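Aldehyde dehydrogenase (Trypanosoma brucei, PDB 5MYP) probably oxidises aldehydes to the corresponding carboxylic acids with NAD+ as the electron acceptor. Local coordinates at residues V19-C24 / T147-P152; L108-L113 / V459-F464; T258-D263 / A394-S399; S311-I316 / T344-P349. All coordinates share one frame; numbering follows the deposited sequence. Where two conformers were deposited one is given.

How the contacts relate
From the N terminus, residues 19-24 come first, and contact 1 closes when the chain returns to 147-152, bringing helix 16-29 onto a strand of the first sheet. Before that happens 108-113 has passed, waiting for 459-464 near the end, so contacts 1 and 2 cross. Contact 2 spans the widest loop and holds both contact 3 and contact 4: 258-263 opens contact 3, 311-316 and 344-349 then form contact 4, and 394-399 closes contact 3. Contacts 1 and 2 share the first sheet through neighbouring strands 147-151 and 110-124. Contacts 3 and 4 both reach the second sheet, each joining a loop to one of its strands, with centres about 21 Å apart.

Contact 1: residues V19-C24 / T147-P152; sequences VIVSKC and TAVIKP. Unlike the reference sequence in segment 19-24: Val19 (reference Thr).
Thr147 meets the C-terminal residue of 19-24 through its hydroxyl: chi1 of 61° sets OG1 between the backbone N and the carbonyl carbon, while Cys24 holds SG anti to its own carbonyl carbon. From there Thr147 OG1 donates to Cys24 O at 2.9 Å. The bond is of ordinary length, but the C=O...donor angle is 116° and the oxygen is met from 57° above the carbonyl plane. It is the polar link between helix and strand here, and its donor is a buried hydroxyl. SG of Cys24 points at the strand, 3.5 Å from Ala148 O.

The two elements are helix 16-29 and strand 147-151, whose local axes approach to 8.5 Å and run nearly antiparallel, 157° apart. The strand belongs to the mostly parallel sheet of the Rossmann-like domain that binds NAD in this family, and it pairs in parallel with strand 110-124 through Thr147 and Val149. The helix packs on one face of it. On the other, Ala148 and Ile150 meet helix 132-143, and Ile150 also meets helix 157-170.

Val149 carries the apolar part of the contact with a single methyl, CG2. Cys24 SG touches that CG2 at 3.9 Å. Val21 brings its own CG2 to within 4.2 Å of Val149 CG2, the two side chains crossing at about a right angle, and Ile20 CG2 approaches the same methyl more loosely at 4.5 Å. Phe194 lies against both Val21 and Val149.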
loop_
_atom_site.group_PDB
_atom_site.type_symbol
_atom_site.label_atom_id
_atom_site.label_comp_id
_atom_site.label_asym_id
_atom_site.label_seq_id
_atom_site.Cartn_x
_atom_site.Cartn_y
_atom_site.Cartn_z
ATOM N N VAL A 19 -0.200 -14.496 -23.835
ATOM C CA VAL A 19 0.425 -15.821 -23.705
ATOM C C VAL A 19 1.546 -15.784 -22.665
ATOM O O VAL A 19 1.631 -16.668 -21.814
ATOM C CB VAL A 19 0.980 -16.339 -25.059
ATOM C CG1 VAL A 19 1.658 -17.700 -24.891
ATOM C CG2 VAL A 19 -0.135 -16.422 -26.098
ATOM N N ILE A 20 2.388 -14.754 -22.745
ATOM C CA ILE A 20 3.490 -14.540 -21.806
ATOM C C ILE A 20 2.966 -14.434 -20.366
ATOM O O ILE A 20 3.466 -15.129 -19.475
ATOM C CB ILE A 20 4.325 -13.289 -22.195
ATOM C CG1 ILE A 20 5.137 -13.577 -23.465
ATOM C CG2 ILE A 20 5.273 -12.860 -21.075
ATOM C CD1 ILE A 20 5.659 -12.344 -24.172
ATOM N N VAL A 21 1.956 -13.589 -20.152
ATOM C CA VAL A 21 1.377 -13.415 -18.810
ATOM C C VAL A 21 0.711 -14.710 -18.325
ATOM O O VAL A 21 0.896 -15.096 -17.174
ATOM C CB VAL A 21 0.383 -12.227 -18.737
ATOM C CG1 VAL A 21 -0.234 -12.114 -17.338
ATOM C CG2 VAL A 21 1.082 -10.919 -19.105
ATOM N N SER A 22 -0.040 -15.369 -19.209
ATOM C CA SER A 22 -0.726 -16.625 -18.892
ATOM C C SER A 22 0.233 -17.740 -18.464
ATOM O O SER A 22 -0.068 -18.495 -17.542
ATOM C CB SER A 22 -1.549 -17.096 -20.095
ATOM O OG SER A 22 -2.161 -18.341 -19.826
ATOM N N LYS A 23 1.375 -17.837 -19.144
ATOM C CA LYS A 23 2.410 -18.818 -18.794
ATOM C C LYS A 23 2.987 -18.553 -17.400
ATOM O O LYS A 23 3.191 -19.488 -16.627
ATOM C CB LYS A 23 3.535 -18.839 -19.840
ATOM C CG LYS A 23 3.208 -19.619 -21.095
ATOM C CD LYS A 23 4.357 -19.561 -22.098
ATOM C CE LYS A 23 3.960 -20.209 -23.418
ATOM N NZ LYS A 23 4.879 -19.837 -24.528
ATOM N N CYS A 24 3.229 -17.282 -17.084
ATOM C CA CYS A 24 3.685 -16.888 -15.743
ATOM C C CYS A 24 2.638 -17.160 -14.657
ATOM O O CYS A 24 2.976 -17.597 -13.557
ATOM C CB CYS A 24 4.110 -15.411 -15.732
ATOM S SG CYS A 24 5.559 -15.054 -16.760
ATOM N N THR A 147 5.901 -15.164 -9.426
ATOM C CA THR A 147 6.475 -15.085 -10.762
ATOM C C THR A 147 6.296 -13.643 -11.221
ATOM O O THR A 147 5.645 -12.843 -10.540
ATOM C CB THR A 147 5.831 -16.084 -11.741
ATOM O OG1 THR A 147 4.433 -15.810 -11.870
ATOM C CG2 THR A 147 6.023 -17.505 -11.239
ATOM N N ALA A 148 6.891 -13.295 -12.355
ATOM C CA ALA A 148 6.932 -11.901 -12.773
ATOM C C ALA A 148 6.967 -11.716 -14.274
ATOM O O ALA A 148 7.378 -12.610 -15.008
ATOM C CB ALA A 148 8.121 -11.195 -12.139
ATOM N N VAL A 149 6.503 -10.547 -14.707
ATOM C CA VAL A 149 6.714 -10.060 -16.065
ATOM C C VAL A 149 7.458 -8.737 -15.957
ATOM O O VAL A 149 7.090 -7.882 -15.153
ATOM C CB VAL A 149 5.387 -9.879 -16.825
ATOM C CG1 VAL A 149 5.633 -9.262 -18.202
ATOM C CG2 VAL A 149 4.671 -11.219 -16.948
ATOM N N ILE A 150 8.512 -8.574 -16.753
ATOM C CA ILE A 150 9.272 -7.320 -16.779
ATOM C C ILE A 150 9.076 -6.601 -18.108
ATOM O O ILE A 150 8.932 -7.240 -19.153
ATOM C CB ILE A 150 10.776 -7.514 -16.470
ATOM C CG1 ILE A 150 11.480 -8.403 -17.506
ATOM C CG2 ILE A 150 10.953 -8.097 -15.078
ATOM C CD1 ILE A 150 12.984 -8.379 -17.382
ATOM N N LYS A 151 9.068 -5.272 -18.046
ATOM C CA LYS A 151 8.875 -4.431 -19.218
ATOM C C LYS A 151 10.018 -3.407 -19.276
ATOM O O LYS A 151 9.935 -2.341 -18.661
ATOM C CB LYS A 151 7.484 -3.780 -19.175
ATOM C CG LYS A 151 7.002 -3.237 -20.516
ATOM C CD LYS A 151 7.380 -1.773 -20.700
ATOM C CE LYS A 151 7.894 -1.483 -22.086
ATOM N NZ LYS A 151 8.599 -0.169 -22.124
ATOM N N PRO A 152 11.117 -3.749 -19.981
ATOM C CA PRO A 152 12.244 -2.821 -20.090
ATOM C C PRO A 152 11.895 -1.534 -20.829
ATOM O O PRO A 152 11.077 -1.554 -21.761
ATOM C CB PRO A 152 13.281 -3.617 -20.899
ATOM C CG PRO A 152 12.921 -5.041 -20.679
ATOM C CD PRO A 152 11.425 -5.044 -20.618
#

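Contact 2: residues L108-L113 / V459-F464; sequences LDDCEL and VMRRGF
Arg461 and Asp110 face each other as a hydrogen-bonded pair of an antiparallel beta ladder, as do Glu112 and Val459; each pair makes two backbone bonds, and Cys111 with Met460 forms the non-hydrogen-bonded pair between them. Strands 110-124 and 454-461 belong to the arm that, as in the family, carries oligomerisation contacts, and residues 459-461 pair in parallel with a strand of the second subunit, which carries the sheet across the dimer interface.

Arg461 can be followed outward. Its CB lies 3.6 Å from Asp110 O, and CG stays beside the same carbonyl. CD passes Asp110 OD2 at 3.8 Å, because the two side chains lie side by side and point the same way. At the tip, NH1 gives a hydrogen bond of 3.0 Å to Asp110 OD2, which lies close to the guanidinium plane, with carboxylate and guanidinium planes 33° apart. NH2 bonds Glu112 OE1 at 3.1 Å; OE1 is tilted farther from the guanidinium plane, and the flat groups stand 83° apart. Both oxygens are approached from above their carboxylate planes, OE1 the more steeply. One face of the guanidinium carries Val459 CG1, 3.6 Å above it and offset toward the rim. Both acids and the arginine form a salt-bridge network, extended by Lys99 on Asp110 OD1 and by Glu409 of the second subunit on Arg461 NH2.

Beyond the ladder, Arg462 NH1 reaches Asp109 OD2 at 2.7 Å, a salt bridge whose hydrogen bond is weak, with an N-H...O angle of 127°. On the face opposite Arg461, Met460 bends at chi3 and CE rests 3.9 Å from Cys111 SG.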
loop_
_atom_site.group_PDB
_atom_site.type_symbol
_atom_site.label_atom_id
_atom_site.label_comp_id
_atom_site.label_asym_id
_atom_site.label_seq_id
_atom_site.Cartn_x
_atom_site.Cartn_y
_atom_site.Cartn_z
ATOM N N LEU A 108 -5.645 -14.405 24.795
ATOM C CA LEU A 108 -5.785 -15.812 25.190
ATOM C C LEU A 108 -5.683 -16.818 24.030
ATOM O O LEU A 108 -5.483 -18.004 24.272
ATOM C CB LEU A 108 -7.107 -16.020 25.935
ATOM C CG LEU A 108 -7.288 -15.199 27.217
ATOM C CD1 LEU A 108 -8.693 -15.380 27.771
ATOM C CD2 LEU A 108 -6.246 -15.577 28.257
ATOM N N ASP A 109 -5.829 -16.353 22.790
ATOM C CA ASP A 109 -5.733 -17.223 21.610
ATOM C C ASP A 109 -4.319 -17.262 21.037
ATOM O O ASP A 109 -3.465 -16.447 21.400
ATOM C CB ASP A 109 -6.723 -16.768 20.532
ATOM C CG ASP A 109 -8.158 -16.789 21.011
ATOM O OD1 ASP A 109 -8.561 -17.779 21.662
ATOM O OD2 ASP A 109 -8.891 -15.818 20.731
ATOM N N ASP A 110 -4.088 -18.233 20.158
ATOM C CA ASP A 110 -2.809 -18.401 19.472
ATOM C C ASP A 110 -2.862 -17.670 18.129
ATOM O O ASP A 110 -3.513 -18.147 17.186
ATOM C CB ASP A 110 -2.520 -19.895 19.271
ATOM C CG ASP A 110 -1.331 -20.155 18.346
ATOM O OD1 ASP A 110 -0.318 -19.431 18.464
ATOM O OD2 ASP A 110 -1.409 -21.079 17.505
ATOM N N CYS A 111 -2.173 -16.528 18.041
ATOM C CA CYS A 111 -2.177 -15.689 16.828
ATOM C C CYS A 111 -0.802 -15.589 16.150
ATOM O O CYS A 111 0.228 -15.597 16.822
ATOM C CB CYS A 111 -2.696 -14.290 17.171
ATOM S SG CYS A 111 -4.400 -14.290 17.784
ATOM N N GLU A 112 -0.819 -15.479 14.820
ATOM C CA GLU A 112 0.380 -15.376 13.978
ATOM C C GLU A 112 0.130 -14.451 12.792
ATOM O O GLU A 112 -1.005 -14.340 12.326
ATOM C CB GLU A 112 0.733 -16.742 13.387
ATOM C CG GLU A 112 1.495 -17.686 14.292
ATOM C CD GLU A 112 1.925 -18.952 13.547
ATOM O OE1 GLU A 112 1.503 -19.170 12.386
ATOM O OE2 GLU A 112 2.686 -19.748 14.122
ATOM N N LEU A 113 1.191 -13.807 12.310
ATOM C CA LEU A 113 1.171 -13.095 11.030
ATOM C C LEU A 113 2.065 -13.870 10.064
ATOM O O LEU A 113 3.286 -13.889 10.222
ATOM C CB LEU A 113 1.662 -11.655 11.194
ATOM C CG LEU A 113 0.976 -10.819 12.279
ATOM C CD1 LEU A 113 1.549 -9.408 12.297
ATOM C CD2 LEU A 113 -0.533 -10.788 12.101
ATOM N N VAL A 459 -3.432 -15.067 11.247
ATOM C CA VAL A 459 -4.029 -16.356 11.584
ATOM C C VAL A 459 -4.335 -16.362 13.082
ATOM O O VAL A 459 -3.455 -16.063 13.891
ATOM C CB VAL A 459 -3.089 -17.527 11.227
ATOM C CG1 VAL A 459 -3.724 -18.865 11.613
ATOM C CG2 VAL A 459 -2.720 -17.481 9.742
ATOM N N MET A 460 -5.578 -16.684 13.438
ATOM C CA MET A 460 -6.014 -16.807 14.833
ATOM C C MET A 460 -6.488 -18.236 15.070
ATOM O O MET A 460 -7.414 -18.692 14.401
ATOM C CB MET A 460 -7.157 -15.827 15.119
ATOM C CG MET A 460 -7.893 -16.079 16.433
ATOM S SD MET A 460 -9.181 -14.880 16.783
ATOM C CE MET A 460 -8.244 -13.583 17.582
ATOM N N ARG A 461 -5.875 -18.929 16.031
ATOM C CA ARG A 461 -6.250 -20.307 16.352
ATOM C C ARG A 461 -6.901 -20.369 17.731
ATOM O O ARG A 461 -6.318 -19.923 18.730
ATOM C CB ARG A 461 -5.037 -21.234 16.272
ATOM C CG ARG A 461 -4.250 -21.080 14.971
ATOM C CD ARG A 461 -3.484 -22.337 14.589
ATOM N NE ARG A 461 -2.631 -22.108 13.421
ATOM C CZ ARG A 461 -1.447 -21.485 13.438
ATOM N NH1 ARG A 461 -0.924 -21.015 14.579
ATOM N NH2 ARG A 461 -0.773 -21.339 12.291
ATOM N N ARG A 462 -8.128 -20.889 17.766
ATOM C CA ARG A 462 -8.909 -21.014 18.990
ATOM C C ARG A 462 -9.198 -22.481 19.278
ATOM O O ARG A 462 -9.028 -23.351 18.407
ATOM C CB ARG A 462 -10.227 -20.248 18.857
ATOM C CG ARG A 462 -10.059 -18.796 18.423
ATOM C CD ARG A 462 -11.287 -17.926 18.689
ATOM N NE ARG A 462 -12.072 -18.353 19.855
ATOM C CZ ARG A 462 -12.103 -17.771 21.058
ATOM N NH1 ARG A 462 -11.412 -16.662 21.338
ATOM N NH2 ARG A 462 -12.863 -18.304 22.008
ATOM N N GLY A 463 -9.628 -22.745 20.512
ATOM C CA GLY A 463 -10.103 -24.063 20.929
ATOM C C GLY A 463 -11.618 -24.074 21.014
ATOM O O GLY A 463 -12.265 -23.058 20.761
ATOM N N PHE A 464 -12.174 -25.218 21.403
ATOM C CA PHE A 464 -13.625 -25.382 21.535
ATOM C C PHE A 464 -14.177 -25.092 22.941
ATOM O O PHE A 464 -15.376 -25.252 23.172
ATOM C CB PHE A 464 -14.023 -26.792 21.083
ATOM C CG PHE A 464 -13.896 -27.004 19.605
ATOM C CD1 PHE A 464 -14.789 -26.391 18.733
ATOM C CD2 PHE A 464 -12.899 -27.816 19.080
ATOM C CE1 PHE A 464 -14.687 -26.576 17.364
ATOM C CE2 PHE A 464 -12.795 -28.009 17.709
ATOM C CZ PHE A 464 -13.693 -27.388 16.852
#

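Contact 3: residues T258-D263 / A394-S399; sequences TCIAPD and ALYVFS
Tyr396 and Ile260 bury the most surface in this contact, followed by Ala394: Tyr396 takes the Ile260 carbonyl, while Ala394 CB meets the isoleucine side chain at CG2 and CB. Tyr396 OH donates to Ile260 O at 2.6 Å. The carbonyl oxygen lies in the plane of the ring, and the hydroxyl in turn lies in the carbonyl plane on a lone pair, with a C=O...donor angle of 139°, so the bond is well directed at the acceptor. Chi1 of Tyr396 is -56°, which puts CG anti to the carbonyl carbon and starts the ring toward the loop. OH also packs 3.5 Å from Ile260 CB and takes a weak hydrogen bond from Val423 N.

Ile260 adds an apolar touch: its CG2 meets Ala394 CB at 4.0 Å.

The held carbonyl belongs to a type I beta turn from Thr258 to Ala261, closed by Ala261 N to Thr258 O at 3.1 Å. Cys259, the predicted catalytic nucleophile, occupies this turn, and the Ile260 side chain is about 7 Å from that of Glu223, also predicted to be in the active site. The contact therefore pins the turn that holds the nucleophile to the sheet.

Strand 395-398 runs parallel to both 229-232 and 417-419, and Tyr396 and Pro262 both pack on Val230 of the former. Phe398 rests on helix 240-252, which precedes the loop, whereas Val397 packs against helix 402-411.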
loop_
_atom_site.group_PDB
_atom_site.type_symbol
_atom_site.label_atom_id
_atom_site.label_comp_id
_atom_site.label_asym_id
_atom_site.label_seq_id
_atom_site.Cartn_x
_atom_site.Cartn_y
_atom_site.Cartn_z
ATOM N N THR A 258 18.602 11.629 -12.437
ATOM C CA THR A 258 18.385 10.726 -11.313
ATOM C C THR A 258 17.198 11.278 -10.523
ATOM O O THR A 258 17.126 12.489 -10.278
ATOM C CB THR A 258 19.632 10.659 -10.397
ATOM O OG1 THR A 258 20.809 10.435 -11.188
ATOM C CG2 THR A 258 19.513 9.557 -9.351
ATOM N N CYS A 259 16.288 10.390 -10.121
ATOM C CA CYS A 259 15.085 10.771 -9.368
ATOM C C CYS A 259 15.368 11.361 -7.986
ATOM O O CYS A 259 14.508 12.036 -7.416
ATOM C CB CYS A 259 14.155 9.571 -9.231
ATOM S SG CYS A 259 13.271 9.204 -10.762
ATOM N N ILE A 260 16.569 11.105 -7.464
ATOM C CA ILE A 260 17.027 11.636 -6.172
ATOM C C ILE A 260 18.238 12.576 -6.336
ATOM O O ILE A 260 18.960 12.849 -5.378
ATOM C CB ILE A 260 17.340 10.484 -5.178
ATOM C CG1 ILE A 260 18.338 9.471 -5.767
ATOM C CG2 ILE A 260 16.048 9.774 -4.772
ATOM C CD1 ILE A 260 18.798 8.412 -4.792
ATOM N N ALA A 261 18.450 13.093 -7.546
ATOM C CA ALA A 261 19.513 14.073 -7.780
ATOM C C ALA A 261 19.177 15.355 -7.023
ATOM O O ALA A 261 18.004 15.657 -6.827
ATOM C CB ALA A 261 19.665 14.377 -9.260
ATOM N N PRO A 262 20.205 16.106 -6.584
ATOM C CA PRO A 262 19.920 17.436 -6.052
ATOM C C PRO A 262 19.324 18.300 -7.162
ATOM O O PRO A 262 19.975 18.542 -8.175
ATOM C CB PRO A 262 21.295 17.942 -5.585
ATOM C CG PRO A 262 22.295 17.119 -6.309
ATOM C CD PRO A 262 21.649 15.799 -6.590
ATOM N N ASP A 263 18.068 18.701 -6.994
ATOM C CA ASP A 263 17.347 19.426 -8.034
ATOM C C ASP A 263 17.681 20.906 -7.942
ATOM O O ASP A 263 18.028 21.516 -8.948
ATOM C CB ASP A 263 15.839 19.194 -7.916
ATOM C CG ASP A 263 15.059 19.844 -9.045
ATOM O OD1 ASP A 263 14.789 21.062 -8.954
ATOM O OD2 ASP A 263 14.706 19.143 -10.015
ATOM N N ALA A 394 13.514 12.779 -2.314
ATOM C CA ALA A 394 14.573 13.003 -1.332
ATOM C C ALA A 394 14.594 14.459 -0.885
ATOM O O ALA A 394 14.150 15.348 -1.605
ATOM C CB ALA A 394 15.920 12.605 -1.916
ATOM N N LEU A 395 15.086 14.682 0.327
ATOM C CA LEU A 395 15.349 16.017 0.849
ATOM C C LEU A 395 16.703 15.965 1.537
ATOM O O LEU A 395 16.967 15.055 2.324
ATOM C CB LEU A 395 14.253 16.440 1.831
ATOM C CG LEU A 395 14.384 17.821 2.495
ATOM C CD1 LEU A 395 13.018 18.454 2.720
ATOM C CD2 LEU A 395 15.152 17.759 3.807
ATOM N N TYR A 396 17.550 16.944 1.248
ATOM C CA TYR A 396 18.922 16.958 1.735
ATOM C C TYR A 396 19.164 18.205 2.577
ATOM O O TYR A 396 18.760 19.299 2.189
ATOM C CB TYR A 396 19.884 16.911 0.548
ATOM C CG TYR A 396 19.661 15.723 -0.364
ATOM C CD1 TYR A 396 19.692 14.429 0.142
ATOM C CD2 TYR A 396 19.428 15.888 -1.733
ATOM C CE1 TYR A 396 19.487 13.329 -0.678
ATOM C CE2 TYR A 396 19.230 14.796 -2.564
ATOM C CZ TYR A 396 19.262 13.516 -2.029
ATOM O OH TYR A 396 19.087 12.416 -2.837
ATOM N N VAL A 397 19.809 18.031 3.731
ATOM C CA VAL A 397 20.119 19.137 4.641
ATOM C C VAL A 397 21.594 19.072 5.021
ATOM O O VAL A 397 22.042 18.074 5.580
ATOM C CB VAL A 397 19.269 19.081 5.934
ATOM C CG1 VAL A 397 19.560 20.290 6.827
ATOM C CG2 VAL A 397 17.787 19.000 5.592
ATOM N N PHE A 398 22.341 20.126 4.705
ATOM C CA PHE A 398 23.728 20.255 5.141
ATOM C C PHE A 398 23.773 21.219 6.319
ATOM O O PHE A 398 23.435 22.395 6.174
ATOM C CB PHE A 398 24.624 20.730 3.997
ATOM C CG PHE A 398 24.892 19.671 2.968
ATOM C CD1 PHE A 398 23.983 19.438 1.943
ATOM C CD2 PHE A 398 26.050 18.903 3.020
ATOM C CE1 PHE A 398 24.223 18.457 0.989
ATOM C CE2 PHE A 398 26.296 17.920 2.072
ATOM C CZ PHE A 398 25.380 17.697 1.052
ATOM N N SER A 399 24.159 20.702 7.487
ATOM C CA SER A 399 24.179 21.474 8.730
ATOM C C SER A 399 24.933 20.725 9.835
ATOM O O SER A 399 24.949 19.490 9.860
ATOM C CB SER A 399 22.746 21.782 9.192
ATOM O OG SER A 399 22.720 22.402 10.468
#

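Contact 4: residues S311-I316 / T344-P349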
loop_
_atom_site.group_PDB
_atom_site.type_symbol
_atom_site.label_atom_id
_atom_site.label_comp_id
_atom_site.label_asym_id
_atom_site.label_seq_id
_atom_site.Cartn_x
_atom_site.Cartn_y
_atom_site.Cartn_z
ATOM N N SER A 311 34.034 10.825 -24.074
ATOM C CA SER A 311 34.248 11.395 -22.739
ATOM C C SER A 311 33.656 10.526 -21.625
ATOM O O SER A 311 32.915 9.568 -21.881
ATOM C CB SER A 311 33.655 12.806 -22.661
ATOM O OG SER A 311 32.240 12.778 -22.572
ATOM N N ASP A 312 33.985 10.892 -20.389
ATOM C CA ASP A 312 33.486 10.207 -19.191
ATOM C C ASP A 312 32.177 10.802 -18.654
ATOM O O ASP A 312 31.722 10.408 -17.573
ATOM C CB ASP A 312 34.543 10.267 -18.081
ATOM C CG ASP A 312 35.861 9.616 -18.476
ATOM O OD1 ASP A 312 35.927 8.932 -19.518
ATOM O OD2 ASP A 312 36.843 9.791 -17.726
ATOM N N TYR A 313 31.578 11.740 -19.395
ATOM C CA TYR A 313 30.411 12.485 -18.932
ATOM C C TYR A 313 29.148 12.023 -19.674
ATOM O O TYR A 313 29.133 12.019 -20.907
ATOM C CB TYR A 313 30.632 13.979 -19.139
ATOM C CG TYR A 313 29.522 14.824 -18.565
ATOM C CD1 TYR A 313 29.364 14.961 -17.189
ATOM C CD2 TYR A 313 28.619 15.471 -19.395
ATOM C CE1 TYR A 313 28.349 15.744 -16.658
ATOM C CE2 TYR A 313 27.599 16.249 -18.880
ATOM C CZ TYR A 313 27.463 16.381 -17.509
ATOM O OH TYR A 313 26.450 17.149 -16.993
ATOM N N PRO A 314 28.085 11.636 -18.931
ATOM C CA PRO A 314 26.893 11.078 -19.588
ATOM C C PRO A 314 26.105 12.045 -20.468
ATOM O O PRO A 314 26.236 13.263 -20.355
ATOM C CB PRO A 314 26.028 10.601 -18.414
ATOM C CG PRO A 314 26.991 10.402 -17.304
ATOM C CD PRO A 314 27.995 11.493 -17.468
ATOM N N ARG A 315 25.283 11.457 -21.326
ATOM C CA ARG A 315 24.518 12.163 -22.333
ATOM C C ARG A 315 23.104 12.443 -21.811
ATOM O O ARG A 315 22.578 11.683 -20.989
ATOM C CB ARG A 315 24.493 11.305 -23.616
ATOM C CG ARG A 315 23.461 10.186 -23.708
ATOM C CD ARG A 315 23.127 9.882 -25.161
ATOM N NE ARG A 315 24.331 9.638 -25.953
ATOM C CZ ARG A 315 25.016 8.490 -25.998
ATOM N NH1 ARG A 315 24.681 7.437 -25.249
ATOM N NH2 ARG A 315 26.101 8.408 -26.760
ATOM N N ILE A 316 22.498 13.518 -22.306
ATOM C CA ILE A 316 21.070 13.768 -22.101
ATOM C C ILE A 316 20.313 12.748 -22.961
ATOM O O ILE A 316 20.765 12.385 -24.042
ATOM C CB ILE A 316 20.663 15.223 -22.459
ATOM C CG1 ILE A 316 21.506 16.249 -21.675
ATOM C CG2 ILE A 316 19.174 15.452 -22.213
ATOM C CD1 ILE A 316 21.528 16.052 -20.174
ATOM N N THR A 344 26.044 15.945 -29.616
ATOM C CA THR A 344 26.380 14.869 -28.675
ATOM C C THR A 344 25.523 14.886 -27.394
ATOM O O THR A 344 25.798 14.124 -26.466
ATOM C CB THR A 344 27.869 14.943 -28.275
ATOM O OG1 THR A 344 28.113 16.154 -27.541
ATOM C CG2 THR A 344 28.778 14.881 -29.517
ATOM N N LEU A 345 24.501 15.747 -27.348
ATOM C CA LEU A 345 23.579 15.872 -26.206
ATOM C C LEU A 345 24.323 16.039 -24.866
ATOM O O LEU A 345 24.031 15.363 -23.876
ATOM C CB LEU A 345 22.611 14.683 -26.179
ATOM C CG LEU A 345 21.713 14.495 -27.412
ATOM C CD1 LEU A 345 21.036 13.133 -27.385
ATOM C CD2 LEU A 345 20.674 15.605 -27.503
ATOM N N THR A 346 25.291 16.949 -24.871
ATOM C CA THR A 346 26.156 17.201 -23.728
ATOM C C THR A 346 25.793 18.549 -23.126
ATOM O O THR A 346 25.799 19.551 -23.836
ATOM C CB THR A 346 27.636 17.218 -24.152
ATOM O OG1 THR A 346 27.971 15.979 -24.787
ATOM C CG2 THR A 346 28.533 17.403 -22.951
ATOM N N ILE A 347 25.448 18.560 -21.839
ATOM C CA ILE A 347 25.257 19.798 -21.078
ATOM C C ILE A 347 26.058 19.679 -19.780
ATOM O O ILE A 347 25.788 18.801 -18.964
ATOM C CB ILE A 347 23.773 20.065 -20.735
ATOM C CG1 ILE A 347 22.916 20.130 -22.006
ATOM C CG2 ILE A 347 23.629 21.363 -19.929
ATOM C CD1 ILE A 347 21.425 20.230 -21.746
ATOM N N ALA A 348 27.045 20.555 -19.596
ATOM C CA ALA A 348 27.854 20.545 -18.378
ATOM C C ALA A 348 27.022 21.034 -17.185
ATOM O O ALA A 348 26.064 21.789 -17.376
ATOM C CB ALA A 348 29.091 21.416 -18.544
ATOM N N PRO A 349 27.379 20.608 -15.955
ATOM C CA PRO A 349 26.666 21.103 -14.779
ATOM C C PRO A 349 26.678 22.626 -14.724
ATOM O O PRO A 349 27.730 23.245 -14.905
ATOM C CB PRO A 349 27.435 20.494 -13.600
ATOM C CG PRO A 349 28.133 19.316 -14.167
ATOM C CD PRO A 349 28.448 19.666 -15.588
HETATM O O HOH W 1 25.007 15.750 -20.824
#
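Leu345 O is gripped from the 311-316 side by Ile316 N, which donates at 2.9 Å with an N-H...O angle of 178°, almost straight and in the carbonyl plane. Arg315 CA adds a CH...O contact to that oxygen at 3.6 Å. A water also donates to it, at 3.2 Å; the same water donates to Pro314 O at 2.8 Å and accepts from Ile347 N at 3.0 Å. It thereby bridges the two backbones, whose end-to-end directions differ by 105°.

Leu345 has a left-handed backbone conformation and, with Thr346, faces Asp341 in a G1 beta bulge. The bulge lies where strand 346-353 begins its antiparallel pairing with 340-341, so the loop between helices 304-309 and 319-328 packs on the strand at its bulge.

Tyr313 of the loop reaches the strand farther along, with CG anti to the backbone N, chi1 -175°. Its OH donates to Ile347 O at 2.7 Å, in the carbonyl plane, while Pro349 meets the ring tip to tip, CD lying 3.5 Å from OH. Thr346 CG2 touches the ring at CD2.

The Ile316 and Ile347 side chains cross obliquely, CG1 of Ile316 lying 4.0 Å from CD1 of Ile347, and helix 319-328 covers this side through Phe322 on Ile347 and Leu345. Arg66 grips both segments, bonding Tyr313 O, Thr344 O and Thr346 OG1.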